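Local coordinates for glycosyl hydrolases family 2, sugar binding domain protein (Bacteroides uniformis str. 3978 T3 ii, PDB 6D1P) that is a gut-bacterial beta-glucuronidase of glycoside hydrolase family 2, which probably cleaves glucuronic acid from its O-linked conjugates, at residues H34-V48 / N84-L96. Numbering follows the deposited sequence.
With NA (sodium ion), chain L.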
ATOM      1  N   HIS A  34       1.484  22.250   7.767  1.00 37.41           N
ATOM      2  CA  HIS A  34       0.400  22.438   6.805  1.00 32.93           C
ATOM      3  C   HIS A  34       0.724  21.818   5.454  1.00 33.05           C
ATOM      4  O   HIS A  34       0.447  22.398   4.403  1.00 32.93           O
ATOM      5  CB  HIS A  34       0.055  23.923   6.654  1.00 40.87           C
ATOM      6  CG  HIS A  34      -0.084  24.634   7.964  1.00 40.71           C
ATOM      7  ND1 HIS A  34       0.741  25.671   8.340  1.00 40.65           N
ATOM      8  CD2 HIS A  34      -0.933  24.431   9.001  1.00 40.75           C
ATOM      9  CE1 HIS A  34       0.398  26.086   9.548  1.00 42.68           C
ATOM     10  NE2 HIS A  34      -0.613  25.347   9.972  1.00 42.80           N
ATOM     11  N   TRP A  35       1.299  20.627   5.476  1.00 31.41           N
ATOM     12  CA  TRP A  35       1.500  19.871   4.255  1.00 27.15           C
ATOM     13  C   TRP A  35       0.412  18.814   4.125  1.00 28.12           C
ATOM     14  O   TRP A  35      -0.127  18.322   5.114  1.00 27.24           O
ATOM     15  CB  TRP A  35       2.861  19.187   4.242  1.00 27.25           C
ATOM     16  CG  TRP A  35       4.045  20.065   4.078  1.00 27.77           C
ATOM     17  CD1 TRP A  35       4.772  20.673   5.072  1.00 28.21           C
ATOM     18  CD2 TRP A  35       4.695  20.394   2.844  1.00 26.45           C
ATOM     19  NE1 TRP A  35       5.834  21.362   4.521  1.00 28.64           N
ATOM     20  CE2 TRP A  35       5.802  21.210   3.157  1.00 25.38           C
ATOM     21  CE3 TRP A  35       4.445  20.078   1.507  1.00 28.59           C
ATOM     22  CZ2 TRP A  35       6.649  21.715   2.188  1.00 23.78           C
ATOM     23  CZ3 TRP A  35       5.300  20.583   0.539  1.00 31.57           C
ATOM     24  CH2 TRP A  35       6.392  21.391   0.890  1.00 24.45           C
ATOM     25  N   GLU A  36       0.097  18.465   2.892  1.00 28.40           N
ATOM     26  CA  GLU A  36      -0.721  17.301   2.628  1.00 30.23           C
ATOM     27  C   GLU A  36       0.127  16.246   1.930  1.00 29.45           C
ATOM     28  O   GLU A  36       1.022  16.565   1.139  1.00 23.34           O
ATOM     29  CB  GLU A  36      -1.930  17.661   1.777  1.00 27.79           C
ATOM     30  CG  GLU A  36      -3.012  18.389   2.546  1.00 32.66           C
ATOM     31  CD  GLU A  36      -4.261  18.653   1.700  1.00 36.01           C
ATOM     32  OE1 GLU A  36      -4.121  19.032   0.520  1.00 31.45           O
ATOM     33  OE2 GLU A  36      -5.386  18.458   2.218  1.00 49.38           O
ATOM     34  N   PHE A  37      -0.168  14.985   2.225  1.00 29.45           N
ATOM     35  CA  PHE A  37       0.607  13.883   1.679  1.00 26.41           C
ATOM     36  C   PHE A  37      -0.323  12.743   1.272  1.00 25.13           C
ATOM     37  O   PHE A  37      -1.324  12.491   1.942  1.00 23.39           O
ATOM     38  CB  PHE A  37       1.647  13.402   2.701  1.00 24.18           C
ATOM     39  CG  PHE A  37       2.141  12.034   2.429  1.00 24.46           C
ATOM     40  CD1 PHE A  37       3.079  11.814   1.423  1.00 24.04           C
ATOM     41  CD2 PHE A  37       1.638  10.954   3.136  1.00 22.35           C
ATOM     42  CE1 PHE A  37       3.510  10.533   1.126  1.00 23.77           C
ATOM     43  CE2 PHE A  37       2.075   9.672   2.857  1.00 25.79           C
ATOM     44  CZ  PHE A  37       3.019   9.461   1.852  1.00 23.30           C
ATOM     45  N   ILE A  38       0.002  12.055   0.172  1.00 24.81           N
ATOM     46  CA  ILE A  38      -0.716  10.843  -0.219  1.00 25.68           C
ATOM     47  C   ILE A  38       0.299   9.830  -0.723  1.00 21.63           C
ATOM     48  O   ILE A  38       1.225  10.186  -1.453  1.00 24.68           O
ATOM     49  CB  ILE A  38      -1.817  11.122  -1.280  1.00 22.69           C
ATOM     50  CG1 ILE A  38      -2.681   9.892  -1.489  1.00 22.46           C
ATOM     51  CG2 ILE A  38      -1.243  11.520  -2.629  1.00 20.31           C
ATOM     52  CD1 ILE A  38      -3.872  10.158  -2.392  1.00 27.11           C
ATOM     53  N   ARG A  39       0.124   8.568  -0.349  1.00 21.82           N
ATOM     54  CA  ARG A  39       1.122   7.542  -0.662  1.00 25.47           C
ATOM     55  C   ARG A  39       0.786   6.783  -1.956  1.00 22.81           C
ATOM     56  O   ARG A  39       0.565   5.572  -1.986  1.00 23.06           O
ATOM     57  CB  ARG A  39       1.283   6.591   0.515  1.00 26.99           C
ATOM     58  CG  ARG A  39       2.516   5.738   0.361  1.00 26.58           C
ATOM     59  CD  ARG A  39       2.828   4.994   1.608  1.00 28.65           C
ATOM     60  NE  ARG A  39       2.102   3.726   1.684  1.00 27.68           N
ATOM     61  CZ  ARG A  39       2.371   2.802   2.606  1.00 36.77           C
ATOM     62  NH1 ARG A  39       3.358   3.016   3.503  1.00 25.82           N
ATOM     63  NH2 ARG A  39       1.685   1.665   2.624  1.00 31.70           N
ATOM     64  N   GLN A  40       0.795   7.530  -3.053  1.00 20.29           N
ATOM     65  CA  GLN A  40       0.559   6.985  -4.383  1.00 23.23           C
ATOM     66  C   GLN A  40       0.868   8.076  -5.389  1.00 21.90           C
ATOM     67  O   GLN A  40       1.032   9.246  -5.036  1.00 22.27           O
ATOM     68  CB  GLN A  40      -0.869   6.481  -4.565  1.00 21.60           C
ATOM     69  CG  GLN A  40      -1.936   7.566  -4.458  1.00 25.60           C
ATOM     70  CD  GLN A  40      -3.321   7.012  -4.759  1.00 24.03           C
ATOM     71  OE1 GLN A  40      -3.985   6.456  -3.884  1.00 28.67           O
ATOM     72  NE2 GLN A  40      -3.743   7.129  -6.001  1.00 23.16           N
ATOM     73  N   ASP A  41       0.995   7.668  -6.641  1.00 19.41           N
ATOM     74  CA  ASP A  41       1.174   8.627  -7.707  1.00 20.38           C
ATOM     75  C   ASP A  41      -0.174   9.251  -8.014  1.00 23.11           C
ATOM     76  O   ASP A  41      -1.223   8.651  -7.767  1.00 22.16           O
ATOM     77  CB  ASP A  41       1.737   7.949  -8.954  1.00 18.99           C
ATOM     78  CG  ASP A  41       2.647   8.868  -9.782  1.00 24.44           C
ATOM     79  OD1 ASP A  41       2.987   9.990  -9.340  1.00 27.07           O
ATOM     80  OD2 ASP A  41       3.024   8.459 -10.898  1.00 30.02           O
ATOM     81  N   MET A  42      -0.148  10.457  -8.555  1.00 21.84           N
ATOM     82  CA  MET A  42      -1.373  11.060  -9.037  1.00 23.12           C
ATOM     83  C   MET A  42      -1.357  11.065 -10.559  1.00 25.81           C
ATOM     84  O   MET A  42      -0.334  10.790 -11.188  1.00 25.39           O
ATOM     85  CB  MET A  42      -1.538  12.457  -8.445  1.00 20.43           C
ATOM     86  CG  MET A  42      -1.646  12.390  -6.934  1.00 23.66           C
ATOM     87  SD  MET A  42      -3.191  11.588  -6.416  1.00 28.94           S
ATOM     88  CE  MET A  42      -4.365  12.909  -6.787  1.00 21.14           C
ATOM     89  N   GLY A  43      -2.517  11.364 -11.152  1.00 26.53           N
ATOM     90  CA  GLY A  43      -2.674  11.190 -12.581  1.00 24.48           C
ATOM     91  C   GLY A  43      -1.973  12.222 -13.433  1.00 25.45           C
ATOM     92  O   GLY A  43      -1.786  11.991 -14.631  1.00 26.83           O
ATOM     93  N   SER A  44      -1.604  13.357 -12.848  1.00 28.04           N
ATOM     94  CA  SER A  44      -0.868  14.429 -13.515  1.00 29.29           C
ATOM     95  C   SER A  44      -0.661  15.512 -12.474  1.00 29.63           C
ATOM     96  O   SER A  44      -1.310  15.503 -11.424  1.00 25.33           O
ATOM     97  CB  SER A  44      -1.619  15.004 -14.716  1.00 30.57           C
ATOM     98  OG  SER A  44      -2.816  15.629 -14.289  1.00 31.56           O
ATOM     99  N   ILE A  45       0.250  16.448 -12.767  1.00 34.20           N
ATOM    100  CA  ILE A  45       0.439  17.557 -11.833  1.00 28.55           C
ATOM    101  C   ILE A  45      -0.821  18.412 -11.782  1.00 33.16           C
ATOM    102  O   ILE A  45      -1.142  19.006 -10.740  1.00 33.05           O
ATOM    103  CB  ILE A  45       1.693  18.380 -12.200  1.00 31.39           C
ATOM    104  CG1 ILE A  45       1.927  19.491 -11.181  1.00 32.61           C
ATOM    105  CG2 ILE A  45       1.575  18.993 -13.589  1.00 35.85           C
ATOM    106  CD1 ILE A  45       1.991  19.022  -9.750  1.00 29.80           C
ATOM    107  N   TRP A  46      -1.581  18.458 -12.887  1.00 33.78           N
ATOM    108  CA  TRP A  46      -2.857  19.164 -12.859  1.00 32.81           C
ATOM    109  C   TRP A  46      -3.793  18.549 -11.832  1.00 34.06           C
ATOM    110  O   TRP A  46      -4.429  19.269 -11.048  1.00 33.24           O
ATOM    111  CB  TRP A  46      -3.508  19.167 -14.242  1.00 36.92           C
ATOM    112  CG  TRP A  46      -4.929  19.666 -14.210  1.00 37.75           C
ATOM    113  CD1 TRP A  46      -6.050  18.976 -14.578  1.00 38.33           C
ATOM    114  CD2 TRP A  46      -5.384  20.947 -13.743  1.00 37.05           C
ATOM    115  NE1 TRP A  46      -7.175  19.749 -14.375  1.00 34.54           N
ATOM    116  CE2 TRP A  46      -6.792  20.964 -13.870  1.00 34.63           C
ATOM    117  CE3 TRP A  46      -4.737  22.081 -13.237  1.00 34.83           C
ATOM    118  CZ2 TRP A  46      -7.563  22.070 -13.514  1.00 32.25           C
ATOM    119  CZ3 TRP A  46      -5.501  23.176 -12.881  1.00 42.14           C
ATOM    120  CH2 TRP A  46      -6.908  23.164 -13.018  1.00 39.86           C
ATOM    121  N   GLU A  47      -3.875  17.214 -11.807  1.00 30.64           N
ATOM    122  CA  GLU A  47      -4.736  16.545 -10.842  1.00 29.82           C
ATOM    123  C   GLU A  47      -4.330  16.866  -9.405  1.00 31.98           C
ATOM    124  O   GLU A  47      -5.178  16.864  -8.501  1.00 29.93           O
ATOM    125  CB  GLU A  47      -4.718  15.035 -11.084  1.00 26.17           C
ATOM    126  CG  GLU A  47      -5.971  14.346 -10.563  1.00 26.83           C
ATOM    127  CD  GLU A  47      -5.877  12.832 -10.589  1.00 31.46           C
ATOM    128  OE1 GLU A  47      -4.865  12.282 -10.079  1.00 28.89           O
ATOM    129  OE2 GLU A  47      -6.824  12.191 -11.117  1.00 26.09           O
ATOM    130  N   VAL A  48      -3.050  17.156  -9.173  1.00 28.98           N
ATOM    131  CA  VAL A  48      -2.610  17.546  -7.836  1.00 29.84           C
ATOM    132  C   VAL A  48      -3.049  18.968  -7.535  1.00 30.70           C
ATOM    133  O   VAL A  48      -3.382  19.300  -6.391  1.00 29.77           O
ATOM    134  CB  VAL A  48      -1.080  17.394  -7.726  1.00 29.58           C
ATOM    135  CG1 VAL A  48      -0.530  17.990  -6.402  1.00 25.78           C
ATOM    136  CG2 VAL A  48      -0.681  15.936  -7.882  1.00 26.44           C
ATOM    137  N   ASN A  84       5.470  -5.996   3.178  1.00 26.09           N
ATOM    138  CA  ASN A  84       6.698  -5.420   2.666  1.00 22.40           C
ATOM    139  C   ASN A  84       6.627  -3.909   2.804  1.00 22.04           C
ATOM    140  O   ASN A  84       5.619  -3.299   2.446  1.00 24.31           O
ATOM    141  CB  ASN A  84       6.900  -5.788   1.203  1.00 22.05           C
ATOM    142  CG  ASN A  84       6.900  -7.277   0.967  1.00 27.61           C
ATOM    143  OD1 ASN A  84       7.532  -8.051   1.705  1.00 23.70           O
ATOM    144  ND2 ASN A  84       6.191  -7.695  -0.090  1.00 25.52           N
ATOM    145  N   TYR A  85       7.708  -3.297   3.278  1.00 21.39           N
ATOM    146  CA  TYR A  85       7.694  -1.851   3.430  1.00 23.45           C
ATOM    147  C   TYR A  85       7.481  -1.204   2.070  1.00 20.50           C
ATOM    148  O   TYR A  85       7.914  -1.728   1.041  1.00 23.01           O
ATOM    149  CB  TYR A  85       8.984  -1.353   4.110  1.00 19.84           C
ATOM    150  CG  TYR A  85      10.221  -1.146   3.242  1.00 19.12           C
ATOM    151  CD1 TYR A  85      10.663   0.133   2.939  1.00 18.41           C
ATOM    152  CD2 TYR A  85      10.971  -2.221   2.781  1.00 17.87           C
ATOM    153  CE1 TYR A  85      11.797   0.348   2.192  1.00 15.95           C
ATOM    154  CE2 TYR A  85      12.117  -2.025   2.018  1.00 18.00           C
ATOM    155  CZ  TYR A  85      12.530  -0.728   1.737  1.00 19.55           C
ATOM    156  OH  TYR A  85      13.661  -0.488   0.991  1.00 18.44           O
ATOM    157  N   TYR A  86       6.765  -0.083   2.069  1.00 22.07           N
ATOM    158  CA  TYR A  86       6.279   0.510   0.830  1.00 20.07           C
ATOM    159  C   TYR A  86       7.438   1.071   0.002  1.00 21.16           C
ATOM    160  O   TYR A  86       8.283   1.810   0.521  1.00 22.41           O
ATOM    161  CB  TYR A  86       5.254   1.602   1.147  1.00 18.41           C
ATOM    162  CG  TYR A  86       4.808   2.349  -0.076  1.00 21.67           C
ATOM    163  CD1 TYR A  86       3.823   1.823  -0.921  1.00 23.05           C
ATOM    164  CD2 TYR A  86       5.383   3.561  -0.415  1.00 20.53           C
ATOM    165  CE1 TYR A  86       3.410   2.500  -2.055  1.00 19.34           C
ATOM    166  CE2 TYR A  86       4.991   4.243  -1.551  1.00 22.70           C
ATOM    167  CZ  TYR A  86       3.989   3.710  -2.363  1.00 23.24           C
ATOM    168  OH  TYR A  86       3.606   4.386  -3.492  1.00 21.33           O
ATOM    169  N   GLN A  87       7.489   0.712  -1.284  1.00 18.96           N
ATOM    170  CA  GLN A  87       8.545   1.181  -2.188  1.00 21.24           C
ATOM    171  C   GLN A  87       7.879   1.684  -3.462  1.00 22.40           C
ATOM    172  O   GLN A  87       7.525   0.895  -4.347  1.00 21.60           O
ATOM    173  CB  GLN A  87       9.570   0.083  -2.491  1.00 17.55           C
ATOM    174  CG  GLN A  87      10.379  -0.326  -1.305  1.00 21.31           C
ATOM    175  CD  GLN A  87      11.392  -1.412  -1.631  1.00 22.30           C
ATOM    176  OE1 GLN A  87      11.036  -2.570  -1.893  1.00 23.29           O
ATOM    177  NE2 GLN A  87      12.645  -1.041  -1.634  1.00 15.10           N
ATOM    178  N   GLY A  88       7.724   3.000  -3.556  1.00 23.40           N
ATOM    179  CA  GLY A  88       6.948   3.587  -4.615  1.00 23.22           C
ATOM    180  C   GLY A  88       6.815   5.090  -4.487  1.00 24.20           C
ATOM    181  O   GLY A  88       7.514   5.742  -3.712  1.00 22.91           O
ATOM    182  N   PRO A  89       5.916   5.670  -5.274  1.00 25.68           N
ATOM    183  CA  PRO A  89       5.768   7.128  -5.290  1.00 22.80           C
ATOM    184  C   PRO A  89       4.758   7.638  -4.262  1.00 23.55           C
ATOM    185  O   PRO A  89       3.897   6.911  -3.760  1.00 21.15           O
ATOM    186  CB  PRO A  89       5.280   7.386  -6.723  1.00 22.75           C
ATOM    187  CG  PRO A  89       4.398   6.159  -7.002  1.00 23.27           C
ATOM    188  CD  PRO A  89       5.149   5.009  -6.351  1.00 21.57           C
ATOM    189  N   GLY A  90       4.895   8.924  -3.951  1.00 22.75           N
ATOM    190  CA  GLY A  90       3.969   9.630  -3.084  1.00 23.51           C
ATOM    191  C   GLY A  90       4.157  11.110  -3.309  1.00 25.15           C
ATOM    192  O   GLY A  90       5.171  11.539  -3.866  1.00 25.71           O
ATOM    193  N   TRP A  91       3.168  11.895  -2.878  1.00 22.54           N
ATOM    194  CA  TRP A  91       3.125  13.318  -3.197  1.00 24.13           C
ATOM    195  C   TRP A  91       2.917  14.173  -1.956  1.00 22.47           C
ATOM    196  O   TRP A  91       2.134  13.818  -1.074  1.00 26.43           O
ATOM    197  CB  TRP A  91       1.989  13.629  -4.183  1.00 20.16           C
ATOM    198  CG  TRP A  91       2.248  13.339  -5.648  1.00 21.25           C
ATOM    199  CD1 TRP A  91       1.974  12.177  -6.323  1.00 21.67           C
ATOM    200  CD2 TRP A  91       2.777  14.247  -6.620  1.00 23.17           C
ATOM    201  NE1 TRP A  91       2.308  12.307  -7.651  1.00 24.41           N
ATOM    202  CE2 TRP A  91       2.809  13.568  -7.856  1.00 24.75           C
ATOM    203  CE3 TRP A  91       3.233  15.570  -6.565  1.00 29.46           C
ATOM    204  CZ2 TRP A  91       3.285  14.163  -9.018  1.00 23.75           C
ATOM    205  CZ3 TRP A  91       3.703  16.158  -7.724  1.00 25.89           C
ATOM    206  CH2 TRP A  91       3.721  15.457  -8.932  1.00 25.27           C
ATOM    207  N   TYR A  92       3.565  15.331  -1.922  1.00 25.47           N
ATOM    208  CA  TYR A  92       3.307  16.351  -0.913  1.00 26.98           C
ATOM    209  C   TYR A  92       2.831  17.637  -1.582  1.00 29.27           C
ATOM    210  O   TYR A  92       3.217  17.933  -2.715  1.00 28.87           O
ATOM    211  CB  TYR A  92       4.554  16.669  -0.097  1.00 21.18           C
ATOM    212  CG  TYR A  92       5.164  15.517   0.647  1.00 22.90           C
ATOM    213  CD1 TYR A  92       6.054  14.645   0.024  1.00 22.78           C
ATOM    214  CD2 TYR A  92       4.911  15.341   1.995  1.00 26.88           C
ATOM    215  CE1 TYR A  92       6.652  13.607   0.730  1.00 22.44           C
ATOM    216  CE2 TYR A  92       5.495  14.319   2.701  1.00 26.62           C
ATOM    217  CZ  TYR A  92       6.363  13.447   2.064  1.00 24.99           C
ATOM    218  OH  TYR A  92       6.933  12.422   2.789  1.00 25.04           O
ATOM    219  N   ARG A  93       2.007  18.417  -0.873  1.00 26.67           N
ATOM    220  CA  ARG A  93       1.576  19.707  -1.400  1.00 27.69           C
ATOM    221  C   ARG A  93       1.247  20.659  -0.264  1.00 32.16           C
ATOM    222  O   ARG A  93       0.814  20.239   0.816  1.00 30.90           O
ATOM    223  CB  ARG A  93       0.363  19.575  -2.322  1.00 27.44           C
ATOM    224  CG  ARG A  93      -0.886  19.053  -1.645  1.00 27.40           C
ATOM    225  CD  ARG A  93      -2.026  18.879  -2.663  1.00 26.50           C
ATOM    226  NE  ARG A  93      -3.275  18.504  -2.010  1.00 29.59           N
ATOM    227  CZ  ARG A  93      -4.346  18.021  -2.634  1.00 31.91           C
ATOM    228  NH1 ARG A  93      -4.350  17.842  -3.953  1.00 27.58           N
ATOM    229  NH2 ARG A  93      -5.414  17.706  -1.926  1.00 30.79           N
ATOM    230  N   THR A  94       1.462  21.950  -0.520  1.00 33.01           N
ATOM    231  CA  THR A  94       1.160  22.989   0.459  1.00 36.47           C
ATOM    232  C   THR A  94       1.082  24.349  -0.230  1.00 37.06           C
ATOM    233  O   THR A  94       1.303  24.480  -1.436  1.00 32.53           O
ATOM    234  CB  THR A  94       2.195  23.044   1.582  1.00 29.27           C
ATOM    235  OG1 THR A  94       1.715  23.934   2.580  1.00 33.42           O
ATOM    236  CG2 THR A  94       3.525  23.608   1.065  1.00 32.46           C
ATOM    237  N   MET A  95       0.804  25.370   0.581  1.00 40.11           N
ATOM    238  CA  MET A  95       0.663  26.758   0.158  1.00 40.16           C
ATOM    239  C   MET A  95       1.708  27.595   0.883  1.00 40.02           C
ATOM    240  O   MET A  95       1.803  27.525   2.114  1.00 39.25           O
ATOM    241  CB  MET A  95      -0.743  27.276   0.500  1.00 41.32           C
ATOM    242  CG  MET A  95      -1.518  27.796  -0.672  1.00 46.66           C
ATOM    243  SD  MET A  95      -1.942  26.493  -1.817  1.00 58.41           S
ATOM    244  CE  MET A  95      -3.530  25.986  -1.124  1.00 52.33           C
ATOM    245  N   LEU A  96       2.468  28.406   0.148  1.00 40.91           N
ATOM    246  CA  LEU A  96       3.545  29.185   0.766  1.00 46.49           C
ATOM    247  C   LEU A  96       3.360  30.684   0.571  1.00 45.71           C
ATOM    248  O   LEU A  96       3.073  31.144  -0.540  1.00 47.22           O
ATOM    249  CB  LEU A  96       4.917  28.786   0.217  1.00 41.55           C
ATOM    250  CG  LEU A  96       5.455  27.404   0.578  1.00 36.99           C
ATOM    251  CD1 LEU A  96       6.915  27.346   0.192  1.00 39.87           C
ATOM    252  CD2 LEU A  96       5.248  27.087   2.052  1.00 35.87           C
TER
HETATM  253 NA    NA L 901      -4.194  15.974 -16.566  1.00 38.43          NA
HETATM  254  O   HOH W   1      -2.737  17.450 -17.863  1.00 31.50           O
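Trp91 lies against Val48 and Ile45 of helix 45-49, and its broad indole suits a place that meets several residues of 34-48. Its CB rests on Ile38 CG2 at 4.2 Å; CD1 lies beside Met42 CG, with Gln40 O in the ring plane at its edge. The indole NE1 donates a hydrogen bond to Asp41 OD1 at 2.9 Å, the carboxylate and ring planes being 15° apart; the same oxygen also pairs with Arg167. Farther out, Val48 CG2 sits over the six-membered ring, and Ile45 CD1 reaches CZ3. Strands 35-38 and 89-96 are antiparallel neighbours in the six-stranded sheet of the sugar-binding domain, Ile38 and Trp91 forming a hydrogen-bonded pair. On the same face, Arg93 extends so that NE meets Glu36 OE1 at 2.7 Å, opposite charges suiting a partly exposed place, while NH1 makes a weak bond to Val48 O. Beyond the strands, a bend at chi3 (86°) lays the Arg39 guanidinium flat on Tyr86, planes 6° apart, with CG over the same ring, toward its rim; NH1 forms a salt bridge with Asp77. With an alanine at Tyr86, the ring beneath CG, CD and NE is gone, which would probably let the arginine chain turn and leave Pro89 O without the 2.6 Å hydrogen bond from Tyr86 OH.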